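Local coordinates for protein oxalate biosynthetic component 1 (Burkholderia thailandensis, PDB 5IKY) that takes part in quorum-sensing-dependent oxalate production as a bifunctional enzyme, joining a serine hydrolase activity with an additional lyase activity in one chain, at residues 408-412 with 424-428; 613-617 with 674-680; 777-781 with 1086-1090. All coordinates share one frame; numbering follows the deposited sequence.

Contact 1 of 3, residues 408-412 with 424-428; sequences AIAKL and AVELA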
ATOM      1  N   ALA A 408      33.456 -14.831  17.956  1.00 61.60           N
ATOM      2  CA  ALA A 408      34.479 -13.944  17.417  1.00 65.22           C
ATOM      3  C   ALA A 408      33.834 -12.742  16.734  1.00 77.14           C
ATOM      4  O   ALA A 408      34.156 -11.597  17.050  1.00 93.82           O
ATOM      5  CB  ALA A 408      35.376 -14.694  16.445  1.00 60.02           C
ATOM      6  N   ILE A 409      32.918 -13.016  15.808  1.00 87.41           N
ATOM      7  CA  ILE A 409      32.200 -11.977  15.073  1.00 80.13           C
ATOM      8  C   ILE A 409      31.494 -10.985  16.000  1.00 76.07           C
ATOM      9  O   ILE A 409      31.528  -9.773  15.770  1.00 69.98           O
ATOM     10  CB  ILE A 409      31.160 -12.599  14.113  1.00 67.31           C
ATOM     11  CG1 ILE A 409      31.863 -13.303  12.950  1.00 68.18           C
ATOM     12  CG2 ILE A 409      30.204 -11.543  13.584  1.00 52.28           C
ATOM     13  CD1 ILE A 409      30.918 -14.006  11.995  1.00 59.31           C
ATOM     14  N   ALA A 410      30.869 -11.505  17.052  1.00 71.10           N
ATOM     15  CA  ALA A 410      30.153 -10.675  18.014  1.00 68.21           C
ATOM     16  C   ALA A 410      31.078  -9.659  18.679  1.00 83.43           C
ATOM     17  O   ALA A 410      30.655  -8.553  19.019  1.00 95.75           O
ATOM     18  CB  ALA A 410      29.479 -11.545  19.068  1.00 53.41           C
ATOM     19  N   LYS A 411      32.341 -10.035  18.860  1.00 70.95           N
ATOM     20  CA  LYS A 411      33.310  -9.143  19.488  1.00 86.96           C
ATOM     21  C   LYS A 411      33.733  -8.006  18.565  1.00 92.26           C
ATOM     22  O   LYS A 411      33.895  -6.869  19.007  1.00110.35           O
ATOM     23  CB  LYS A 411      34.545  -9.922  19.940  1.00 87.28           C
ATOM     24  CG  LYS A 411      34.501 -10.376  21.389  1.00 90.19           C
ATOM     25  CD  LYS A 411      35.908 -10.583  21.935  1.00101.59           C
ATOM     26  CE  LYS A 411      36.882  -9.556  21.369  1.00 99.75           C
ATOM     27  NZ  LYS A 411      38.099  -9.403  22.216  1.00104.89           N
ATOM     28  N   LEU A 412      33.916  -8.314  17.285  1.00 84.15           N
ATOM     29  CA  LEU A 412      34.306  -7.297  16.314  1.00 86.60           C
ATOM     30  C   LEU A 412      33.192  -6.272  16.129  1.00 86.72           C
ATOM     31  O   LEU A 412      33.453  -5.098  15.862  1.00 84.98           O
ATOM     32  CB  LEU A 412      34.667  -7.934  14.972  1.00 78.81           C
ATOM     33  CG  LEU A 412      35.929  -8.801  14.951  1.00 92.18           C
ATOM     34  CD1 LEU A 412      35.597 -10.244  14.603  1.00 88.80           C
ATOM     35  CD2 LEU A 412      36.960  -8.234  13.990  1.00 92.01           C
ATOM     36  N   ALA A 424      34.430  -8.898  10.284  1.00 62.77           N
ATOM     37  CA  ALA A 424      33.204  -9.570  10.697  1.00 61.60           C
ATOM     38  C   ALA A 424      32.432 -10.076   9.482  1.00 72.34           C
ATOM     39  O   ALA A 424      31.887 -11.181   9.498  1.00 69.08           O
ATOM     40  CB  ALA A 424      32.338  -8.634  11.526  1.00 66.27           C
ATOM     41  N   VAL A 425      32.392  -9.262   8.432  1.00 71.76           N
ATOM     42  CA  VAL A 425      31.696  -9.627   7.203  1.00 67.91           C
ATOM     43  C   VAL A 425      32.379 -10.806   6.522  1.00 71.46           C
ATOM     44  O   VAL A 425      31.717 -11.751   6.087  1.00 82.33           O
ATOM     45  CB  VAL A 425      31.623  -8.440   6.220  1.00 65.41           C
ATOM     46  CG1 VAL A 425      31.056  -8.887   4.881  1.00 52.12           C
ATOM     47  CG2 VAL A 425      30.779  -7.318   6.807  1.00 62.55           C
ATOM     48  N   GLU A 426      33.705 -10.751   6.441  1.00 77.61           N
ATOM     49  CA  GLU A 426      34.481 -11.818   5.821  1.00 74.62           C
ATOM     50  C   GLU A 426      34.294 -13.137   6.565  1.00 81.18           C
ATOM     51  O   GLU A 426      34.139 -14.190   5.947  1.00 82.46           O
ATOM     52  CB  GLU A 426      35.964 -11.446   5.768  1.00 68.46           C
ATOM     53  N   LEU A 427      34.307 -13.072   7.894  1.00 64.50           N
ATOM     54  CA  LEU A 427      34.113 -14.258   8.722  1.00 66.71           C
ATOM     55  C   LEU A 427      32.750 -14.895   8.467  1.00 78.19           C
ATOM     56  O   LEU A 427      32.639 -16.111   8.327  1.00 77.23           O
ATOM     57  CB  LEU A 427      34.256 -13.910  10.207  1.00 64.51           C
ATOM     58  CG  LEU A 427      35.675 -13.730  10.747  1.00 69.76           C
ATOM     59  CD1 LEU A 427      35.650 -13.402  12.235  1.00 57.73           C
ATOM     60  CD2 LEU A 427      36.509 -14.970  10.482  1.00 58.29           C
ATOM     61  N   ALA A 428      31.718 -14.060   8.404  1.00 72.43           N
ATOM     62  CA  ALA A 428      30.357 -14.538   8.195  1.00 63.39           C
ATOM     63  C   ALA A 428      30.177 -15.116   6.793  1.00 64.10           C
ATOM     64  O   ALA A 428      29.573 -16.176   6.623  1.00 58.25           O
ATOM     65  CB  ALA A 428      29.363 -13.414   8.436  1.00 50.96           C
TER
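Ile-409 and Ala-424 mark the nearest backbone approach of two antiparallel helical segments, their CA atoms lying 5.1 Å apart. The segment axes come within 9.5 Å of each other, with N-to-C directions 160° apart. The arrangement is an alpha-alpha hairpin. Helix 403-415 is followed after a short turn by helix 418-442. Both belong to the crossover between the neighbouring strands 375-380 and 446-451 of the parallel sheet that also includes strand 223-226, probably a TIM-barrel-like fold.

Ile-409 has the largest share of the interface. Its two branches divide the work. CG2, anti to the backbone N, faces the methyl of Ala-424. The other branch starts beside the backbone N and runs on extended (chi2 177°), which takes Ile-409 CD1 across to the methyl of Ala-428, 3.9 Å from its CB. On the way Ile-409 CG1 lies 3.7 Å from Leu-427 CB. The Ile-409 and Leu-427 side chains slide past each other in opposite directions.

Leu-412, one turn after Ala-408, meets Ala-424 through its CB. Leu-427 reaches back toward helix 403-415 and comes between Ala-408 and Leu-412, more loosely at the methyl of Ala-408. No hydrogen bond joins the segments, so the hairpin closes here through aliphatic groups. Phe-456 and Leu-459 also touch Ile-409, while Val-463 of helix 460-466 meets Ala-428. Leu-412 and Leu-427 cross at about a right angle, with their CD1 methyls 3.9 Å apart.

Contact 2 of 3, residues 613-617 with 674-680; sequences ELDRY and VRVDQFK
Arg-616 and Tyr-617 face Gln-678 and Val-674, with CA atoms 5.8 Å apart for Arg-616 and Gln-678. Both segments are loops of the cap domain that contain 3-10 turns, 613-616 and 676-678, and they flank helix 629-641 along the chain.

Arg-616 is the main link. Its NE gives a hydrogen bond of 3.2 Å to the backbone O of Gln-678. The bond is nearly straight, with an N-H...O angle of 169°. The carbonyl oxygen lies in the guanidinium plane, while the donor is tilted from the carbonyl plane. A bend at chi3 (58°) carries NE round to this oxygen. Lys-680 crosses the arginine at about a right angle. Its CE lies over one guanidinium face, toward the rim, 3.6 Å from Arg-616 NH1.

The acids around these two bases probably offset their like charges. Arg-616 NH2 forms a salt bridge with Glu-639, and Lys-680 NZ forms one with Glu-688. Glu-613 OE1 is also near, 4.1 Å from Lys-680 NZ, too far for a salt bridge.

Gln-678 lies across the start of the arginine chain. Its OE1 comes 3.4 Å from Arg-616 CA and its CG 3.5 Å from Arg-616 O, and its NE2 is bonded to the backbone O of Leu-733.

Val-674 supplies the apolar part. Its CG1 branch sits near the backbone O of Arg-616. The CG2 branch makes a CH-pi contact over one face of the Tyr-617 ring. Val-674 CG2 is 3.6 Å from the centroid of the Tyr-617 ring and only 15° off the ring normal.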
ATOM      1  N   GLU A 613     -25.076   5.052 -16.683  1.00 84.29           N
ATOM      2  CA  GLU A 613     -25.787   3.887 -16.163  1.00 89.60           C
ATOM      3  C   GLU A 613     -27.301   4.090 -16.239  1.00 94.85           C
ATOM      4  O   GLU A 613     -28.066   3.125 -16.282  1.00 83.65           O
ATOM      5  CB  GLU A 613     -25.356   3.599 -14.721  1.00 98.89           C
ATOM      6  CG  GLU A 613     -25.976   2.355 -14.087  1.00117.09           C
ATOM      7  CD  GLU A 613     -25.537   1.053 -14.743  1.00129.20           C
ATOM      8  OE1 GLU A 613     -24.559   1.062 -15.523  1.00125.85           O
ATOM      9  OE2 GLU A 613     -26.177   0.014 -14.475  1.00130.41           O
ATOM     10  N   LEU A 614     -27.726   5.352 -16.271  1.00 89.70           N
ATOM     11  CA  LEU A 614     -29.146   5.688 -16.342  1.00 93.11           C
ATOM     12  C   LEU A 614     -29.776   5.289 -17.676  1.00 88.50           C
ATOM     13  O   LEU A 614     -31.000   5.263 -17.803  1.00 91.47           O
ATOM     14  CB  LEU A 614     -29.349   7.185 -16.103  1.00 99.81           C
ATOM     15  CG  LEU A 614     -29.204   7.667 -14.658  1.00 97.21           C
ATOM     16  CD1 LEU A 614     -29.258   9.184 -14.591  1.00 92.90           C
ATOM     17  CD2 LEU A 614     -30.284   7.053 -13.781  1.00 86.70           C
ATOM     18  N   ASP A 615     -28.940   4.981 -18.663  1.00 84.45           N
ATOM     19  CA  ASP A 615     -29.423   4.553 -19.973  1.00 81.97           C
ATOM     20  C   ASP A 615     -30.191   3.235 -19.885  1.00 79.75           C
ATOM     21  O   ASP A 615     -31.018   2.930 -20.743  1.00 90.99           O
ATOM     22  CB  ASP A 615     -28.258   4.414 -20.957  1.00 83.22           C
ATOM     23  CG  ASP A 615     -27.614   5.748 -21.294  1.00105.64           C
ATOM     24  OD1 ASP A 615     -27.876   6.737 -20.577  1.00122.23           O
ATOM     25  OD2 ASP A 615     -26.842   5.805 -22.276  1.00 95.57           O
ATOM     26  N   ARG A 616     -29.910   2.460 -18.840  1.00 91.33           N
ATOM     27  CA  ARG A 616     -30.572   1.178 -18.629  1.00101.21           C
ATOM     28  C   ARG A 616     -31.859   1.333 -17.821  1.00 95.27           C
ATOM     29  O   ARG A 616     -32.656   0.399 -17.727  1.00106.51           O
ATOM     30  CB  ARG A 616     -29.628   0.199 -17.924  1.00 88.94           C
ATOM     31  CG  ARG A 616     -28.433  -0.229 -18.762  1.00 98.42           C
ATOM     32  CD  ARG A 616     -27.435  -1.028 -17.938  1.00 93.87           C
ATOM     33  NE  ARG A 616     -28.034  -2.223 -17.349  1.00 85.25           N
ATOM     34  CZ  ARG A 616     -27.819  -2.625 -16.101  1.00 79.82           C
ATOM     35  NH1 ARG A 616     -27.022  -1.926 -15.306  1.00 75.12           N
ATOM     36  NH2 ARG A 616     -28.404  -3.726 -15.647  1.00 96.79           N
ATOM     37  N   TYR A 617     -32.054   2.512 -17.241  1.00 79.97           N
ATOM     38  CA  TYR A 617     -33.227   2.772 -16.410  1.00 88.14           C
ATOM     39  C   TYR A 617     -34.387   3.330 -17.230  1.00 89.54           C
ATOM     40  O   TYR A 617     -34.213   4.249 -18.030  1.00 99.77           O
ATOM     41  CB  TYR A 617     -32.873   3.732 -15.270  1.00 72.39           C
ATOM     42  CG  TYR A 617     -31.976   3.115 -14.217  1.00 82.88           C
ATOM     43  CD1 TYR A 617     -30.619   2.932 -14.450  1.00 89.02           C
ATOM     44  CD2 TYR A 617     -32.487   2.715 -12.989  1.00 77.96           C
ATOM     45  CE1 TYR A 617     -29.795   2.365 -13.492  1.00 74.91           C
ATOM     46  CE2 TYR A 617     -31.671   2.150 -12.024  1.00 83.05           C
ATOM     47  CZ  TYR A 617     -30.327   1.977 -12.281  1.00 85.84           C
ATOM     48  OH  TYR A 617     -29.511   1.414 -11.323  1.00 92.49           O
ATOM     49  N   VAL A 674     -34.506  -1.731 -12.604  1.00 92.12           N
ATOM     50  CA  VAL A 674     -34.095  -1.897 -13.993  1.00 81.85           C
ATOM     51  C   VAL A 674     -34.905  -3.010 -14.654  1.00 71.51           C
ATOM     52  O   VAL A 674     -35.007  -4.115 -14.116  1.00 77.53           O
ATOM     53  CB  VAL A 674     -32.587  -2.216 -14.107  1.00 82.50           C
ATOM     54  CG1 VAL A 674     -32.233  -2.617 -15.527  1.00 76.92           C
ATOM     55  CG2 VAL A 674     -31.753  -1.023 -13.663  1.00 70.52           C
ATOM     56  N   ARG A 675     -35.486  -2.706 -15.812  1.00 80.58           N
ATOM     57  CA  ARG A 675     -36.261  -3.683 -16.568  1.00 90.67           C
ATOM     58  C   ARG A 675     -35.420  -4.917 -16.880  1.00101.41           C
ATOM     59  O   ARG A 675     -34.202  -4.824 -17.037  1.00 93.63           O
ATOM     60  CB  ARG A 675     -36.796  -3.061 -17.859  1.00 82.30           C
ATOM     61  N   VAL A 676     -36.077  -6.068 -16.963  1.00116.49           N
ATOM     62  CA  VAL A 676     -35.387  -7.343 -17.126  1.00111.32           C
ATOM     63  C   VAL A 676     -34.644  -7.435 -18.460  1.00 99.46           C
ATOM     64  O   VAL A 676     -33.541  -7.975 -18.523  1.00112.29           O
ATOM     65  CB  VAL A 676     -36.371  -8.527 -17.003  1.00110.39           C
ATOM     66  CG1 VAL A 676     -35.661  -9.852 -17.247  1.00100.32           C
ATOM     67  CG2 VAL A 676     -37.031  -8.521 -15.632  1.00114.61           C
ATOM     68  N   ASP A 677     -35.232  -6.894 -19.524  1.00 85.31           N
ATOM     69  CA  ASP A 677     -34.599  -6.979 -20.837  1.00 95.43           C
ATOM     70  C   ASP A 677     -33.521  -5.908 -21.004  1.00 90.13           C
ATOM     71  O   ASP A 677     -32.949  -5.749 -22.083  1.00 84.66           O
ATOM     72  CB  ASP A 677     -35.641  -6.872 -21.957  1.00 84.52           C
ATOM     73  CG  ASP A 677     -35.961  -5.438 -22.328  1.00118.34           C
ATOM     74  OD1 ASP A 677     -36.226  -4.624 -21.415  1.00141.44           O
ATOM     75  OD2 ASP A 677     -35.941  -5.123 -23.538  1.00118.29           O
ATOM     76  N   GLN A 678     -33.246  -5.177 -19.927  1.00 80.22           N
ATOM     77  CA  GLN A 678     -32.111  -4.262 -19.893  1.00 77.98           C
ATOM     78  C   GLN A 678     -30.973  -4.870 -19.077  1.00 86.57           C
ATOM     79  O   GLN A 678     -29.948  -4.227 -18.848  1.00 88.39           O
ATOM     80  CB  GLN A 678     -32.517  -2.904 -19.315  1.00 68.35           C
ATOM     81  CG  GLN A 678     -33.105  -1.945 -20.340  1.00 75.17           C
ATOM     82  CD  GLN A 678     -32.117  -1.580 -21.436  1.00 74.21           C
ATOM     83  OE1 GLN A 678     -31.059  -1.012 -21.169  1.00 84.62           O
ATOM     84  NE2 GLN A 678     -32.463  -1.905 -22.676  1.00 82.40           N
ATOM     85  N   PHE A 679     -31.166  -6.112 -18.636  1.00 83.15           N
ATOM     86  CA  PHE A 679     -30.121  -6.842 -17.927  1.00 86.48           C
ATOM     87  C   PHE A 679     -28.962  -7.154 -18.861  1.00 84.24           C
ATOM     88  O   PHE A 679     -29.166  -7.534 -20.014  1.00 80.64           O
ATOM     89  CB  PHE A 679     -30.658  -8.145 -17.326  1.00 76.96           C
ATOM     90  CG  PHE A 679     -31.443  -7.960 -16.058  1.00 88.22           C
ATOM     91  CD1 PHE A 679     -31.471  -6.735 -15.409  1.00 98.35           C
ATOM     92  CD2 PHE A 679     -32.143  -9.020 -15.505  1.00 94.59           C
ATOM     93  CE1 PHE A 679     -32.192  -6.572 -14.239  1.00 94.86           C
ATOM     94  CE2 PHE A 679     -32.865  -8.863 -14.337  1.00 91.36           C
ATOM     95  CZ  PHE A 679     -32.889  -7.637 -13.703  1.00 90.72           C
ATOM     96  N   LYS A 680     -27.745  -6.991 -18.357  1.00 81.27           N
ATOM     97  CA  LYS A 680     -26.553  -7.315 -19.125  1.00 70.92           C
ATOM     98  C   LYS A 680     -26.399  -8.825 -19.255  1.00 66.74           C
ATOM     99  O   LYS A 680     -26.490  -9.549 -18.263  1.00 64.32           O
ATOM    100  CB  LYS A 680     -25.313  -6.712 -18.463  1.00 70.28           C
ATOM    101  CG  LYS A 680     -25.353  -5.200 -18.334  1.00 72.84           C
ATOM    102  CD  LYS A 680     -24.228  -4.690 -17.449  1.00 60.20           C
ATOM    103  CE  LYS A 680     -24.275  -3.178 -17.322  1.00 60.17           C
ATOM    104  NZ  LYS A 680     -23.232  -2.668 -16.390  1.00 71.86           N
TER

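Contact 3 of 3, residues 777-781 with 1086-1090; sequences SVDWV and IARFH
Asp-779 is the first residue of segment 777-781 to meet the helix, and it does so at His-1090. This is the alpha/beta hydrolase part of the chain. The segment leads into strand 780-782, an inner strand of the mixed sheet. Segment 1086-1090 is the last turn of helix 1080-1090.

Asp-779 OD1 lies at the edge of the imidazole, near its plane, 3.7 Å from His-1090 NE2. The carboxylate stands almost perpendicular to the ring, with the planes 86° apart. Its other oxygen, OD2, is bonded to the backbone N of Arg-831.

Trp-780 follows and gives the largest share of the contact. His-1090 CD2 lies at the indole edge, near its plane, 3.7 Å from Trp-780 NE1. The pair of rings is oblique, their planes 59° apart. His-1090 has CG anti to its own backbone N (chi1 -170°), and this brings its ring to the pyrrole side of the indole. The benzo end meets the helix body instead: Trp-780 CZ2 is 4.0 Å from Ile-1086 CG2, and Trp-780 CH2 is 4.1 Å from Phe-1089 CB. Phe-932 on strand 929-935 stacks on the tryptophan. Helix 792-813 touches Ile-1086 and His-1090 too, so helix 1080-1090 also packs against that helix.

No hydrogen bond spans the two segments. The strand and the helix end are therefore joined by van der Waals and ring contacts, and anything Asp-779 and His-1090 add across their gap would be electrostatic and probably modest.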
ATOM      1  N   SER A 777     -11.683  35.303 -29.306  1.00126.56           N
ATOM      2  CA  SER A 777     -12.118  36.145 -28.195  1.00122.28           C
ATOM      3  C   SER A 777     -11.912  35.484 -26.836  1.00120.46           C
ATOM      4  O   SER A 777     -12.059  36.126 -25.795  1.00120.86           O
ATOM      5  CB  SER A 777     -13.595  36.508 -28.360  1.00122.98           C
ATOM      6  OG  SER A 777     -14.407  35.349 -28.279  1.00119.27           O
ATOM      7  N   VAL A 778     -11.568  34.201 -26.853  1.00111.31           N
ATOM      8  CA  VAL A 778     -11.551  33.394 -25.638  1.00114.92           C
ATOM      9  C   VAL A 778     -10.132  33.090 -25.149  1.00109.21           C
ATOM     10  O   VAL A 778      -9.238  32.804 -25.945  1.00121.11           O
ATOM     11  CB  VAL A 778     -12.326  32.075 -25.869  1.00114.82           C
ATOM     12  CG1 VAL A 778     -11.945  31.031 -24.849  1.00129.76           C
ATOM     13  CG2 VAL A 778     -13.825  32.334 -25.836  1.00109.40           C
ATOM     14  N   ASP A 779      -9.940  33.165 -23.834  1.00 89.13           N
ATOM     15  CA  ASP A 779      -8.645  32.899 -23.214  1.00105.16           C
ATOM     16  C   ASP A 779      -8.295  31.408 -23.188  1.00103.74           C
ATOM     17  O   ASP A 779      -7.176  31.021 -23.523  1.00 93.14           O
ATOM     18  CB  ASP A 779      -8.620  33.456 -21.788  1.00115.62           C
ATOM     19  CG  ASP A 779      -9.073  34.902 -21.717  1.00121.12           C
ATOM     20  OD1 ASP A 779      -8.218  35.803 -21.859  1.00123.41           O
ATOM     21  OD2 ASP A 779     -10.283  35.139 -21.516  1.00123.82           O
ATOM     22  N   TRP A 780      -9.252  30.576 -22.784  1.00 95.37           N
ATOM     23  CA  TRP A 780      -9.002  29.143 -22.638  1.00102.86           C
ATOM     24  C   TRP A 780     -10.020  28.272 -23.366  1.00104.59           C
ATOM     25  O   TRP A 780     -11.227  28.485 -23.258  1.00101.95           O
ATOM     26  CB  TRP A 780      -8.986  28.753 -21.159  1.00102.27           C
ATOM     27  CG  TRP A 780      -7.815  29.280 -20.397  1.00108.37           C
ATOM     28  CD1 TRP A 780      -7.690  30.518 -19.838  1.00113.19           C
ATOM     29  CD2 TRP A 780      -6.602  28.579 -20.097  1.00112.21           C
ATOM     30  NE1 TRP A 780      -6.472  30.633 -19.213  1.00112.75           N
ATOM     31  CE2 TRP A 780      -5.785  29.457 -19.357  1.00108.63           C
ATOM     32  CE3 TRP A 780      -6.127  27.295 -20.385  1.00109.56           C
ATOM     33  CZ2 TRP A 780      -4.520  29.093 -18.901  1.00111.52           C
ATOM     34  CZ3 TRP A 780      -4.870  26.936 -19.931  1.00 97.87           C
ATOM     35  CH2 TRP A 780      -4.082  27.832 -19.196  1.00109.98           C
ATOM     36  N   VAL A 781      -9.522  27.278 -24.092  1.00100.48           N
ATOM     37  CA  VAL A 781     -10.380  26.272 -24.705  1.00 93.15           C
ATOM     38  C   VAL A 781     -10.426  25.026 -23.826  1.00 93.24           C
ATOM     39  O   VAL A 781      -9.390  24.525 -23.396  1.00 91.14           O
ATOM     40  CB  VAL A 781      -9.891  25.893 -26.118  1.00 93.75           C
ATOM     41  CG1 VAL A 781     -10.707  24.736 -26.676  1.00 85.79           C
ATOM     42  CG2 VAL A 781      -9.963  27.099 -27.043  1.00 81.26           C
ATOM     43  N   ILE A1086      -0.187  28.427 -14.087  1.00105.11           N
ATOM     44  CA  ILE A1086      -1.379  28.742 -14.863  1.00113.43           C
ATOM     45  C   ILE A1086      -1.585  30.255 -14.931  1.00107.57           C
ATOM     46  O   ILE A1086      -2.041  30.786 -15.946  1.00111.61           O
ATOM     47  CB  ILE A1086      -2.621  28.050 -14.267  1.00107.20           C
ATOM     48  CG1 ILE A1086      -2.468  26.532 -14.385  1.00 94.39           C
ATOM     49  CG2 ILE A1086      -3.895  28.507 -14.962  1.00103.31           C
ATOM     50  CD1 ILE A1086      -3.620  25.749 -13.820  1.00 85.79           C
ATOM     51  N   ALA A1087      -1.227  30.943 -13.850  1.00 95.39           N
ATOM     52  CA  ALA A1087      -1.276  32.402 -13.816  1.00 95.66           C
ATOM     53  C   ALA A1087      -0.346  32.999 -14.867  1.00 98.83           C
ATOM     54  O   ALA A1087      -0.720  33.927 -15.585  1.00 97.68           O
ATOM     55  CB  ALA A1087      -0.912  32.915 -12.433  1.00 87.16           C
ATOM     56  N   ARG A1088       0.866  32.458 -14.953  1.00100.57           N
ATOM     57  CA  ARG A1088       1.841  32.912 -15.937  1.00107.22           C
ATOM     58  C   ARG A1088       1.366  32.589 -17.351  1.00117.77           C
ATOM     59  O   ARG A1088       1.561  33.378 -18.275  1.00126.91           O
ATOM     60  CB  ARG A1088       3.208  32.276 -15.676  1.00 89.21           C
ATOM     61  N   PHE A1089       0.742  31.425 -17.504  1.00110.41           N
ATOM     62  CA  PHE A1089       0.157  31.020 -18.779  1.00109.23           C
ATOM     63  C   PHE A1089      -0.931  31.993 -19.217  1.00102.59           C
ATOM     64  O   PHE A1089      -0.944  32.459 -20.358  1.00 88.70           O
ATOM     65  CB  PHE A1089      -0.423  29.607 -18.679  1.00110.88           C
ATOM     66  CG  PHE A1089       0.609  28.519 -18.730  1.00103.42           C
ATOM     67  CD1 PHE A1089       1.803  28.705 -19.410  1.00 97.51           C
ATOM     68  CD2 PHE A1089       0.382  27.303 -18.105  1.00101.87           C
ATOM     69  CE1 PHE A1089       2.750  27.699 -19.463  1.00 99.85           C
ATOM     70  CE2 PHE A1089       1.326  26.293 -18.153  1.00 92.89           C
ATOM     71  CZ  PHE A1089       2.511  26.492 -18.833  1.00 95.08           C
ATOM     72  N   HIS A1090      -1.843  32.287 -18.297  1.00103.39           N
ATOM     73  CA  HIS A1090      -2.962  33.181 -18.566  1.00116.90           C
ATOM     74  C   HIS A1090      -2.478  34.594 -18.877  1.00118.68           C
ATOM     75  O   HIS A1090      -2.750  35.131 -19.952  1.00110.04           O
ATOM     76  CB  HIS A1090      -3.921  33.200 -17.375  1.00113.93           C
ATOM     77  CG  HIS A1090      -5.210  33.909 -17.647  1.00115.39           C
ATOM     78  ND1 HIS A1090      -6.027  34.379 -16.641  1.00117.86           N
ATOM     79  CD2 HIS A1090      -5.828  34.222 -18.810  1.00121.37           C
ATOM     80  CE1 HIS A1090      -7.089  34.956 -17.172  1.00124.22           C
ATOM     81  NE2 HIS A1090      -6.994  34.874 -18.488  1.00130.39           N
TER

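The three contacts come in series along the chain, each closing before the next opens, and none touches another. Contact 1 belongs to a helical crossover on the parallel sheet, probably the TIM-barrel-like part. Contact 2 lies in the cap domain, on the opposite side of the chain's centre, about 72 Å away between centres. Contact 3 joins a strand and a late helix of the alpha/beta hydrolase part, its centre about 67 Å from that of contact 1. Contacts 2 and 3 are closer, with centres about 42 Å apart. The contacts lie in separate regions of one bifunctional chain; the family relationships suggest that lyase and hydrolase activities reside in different parts.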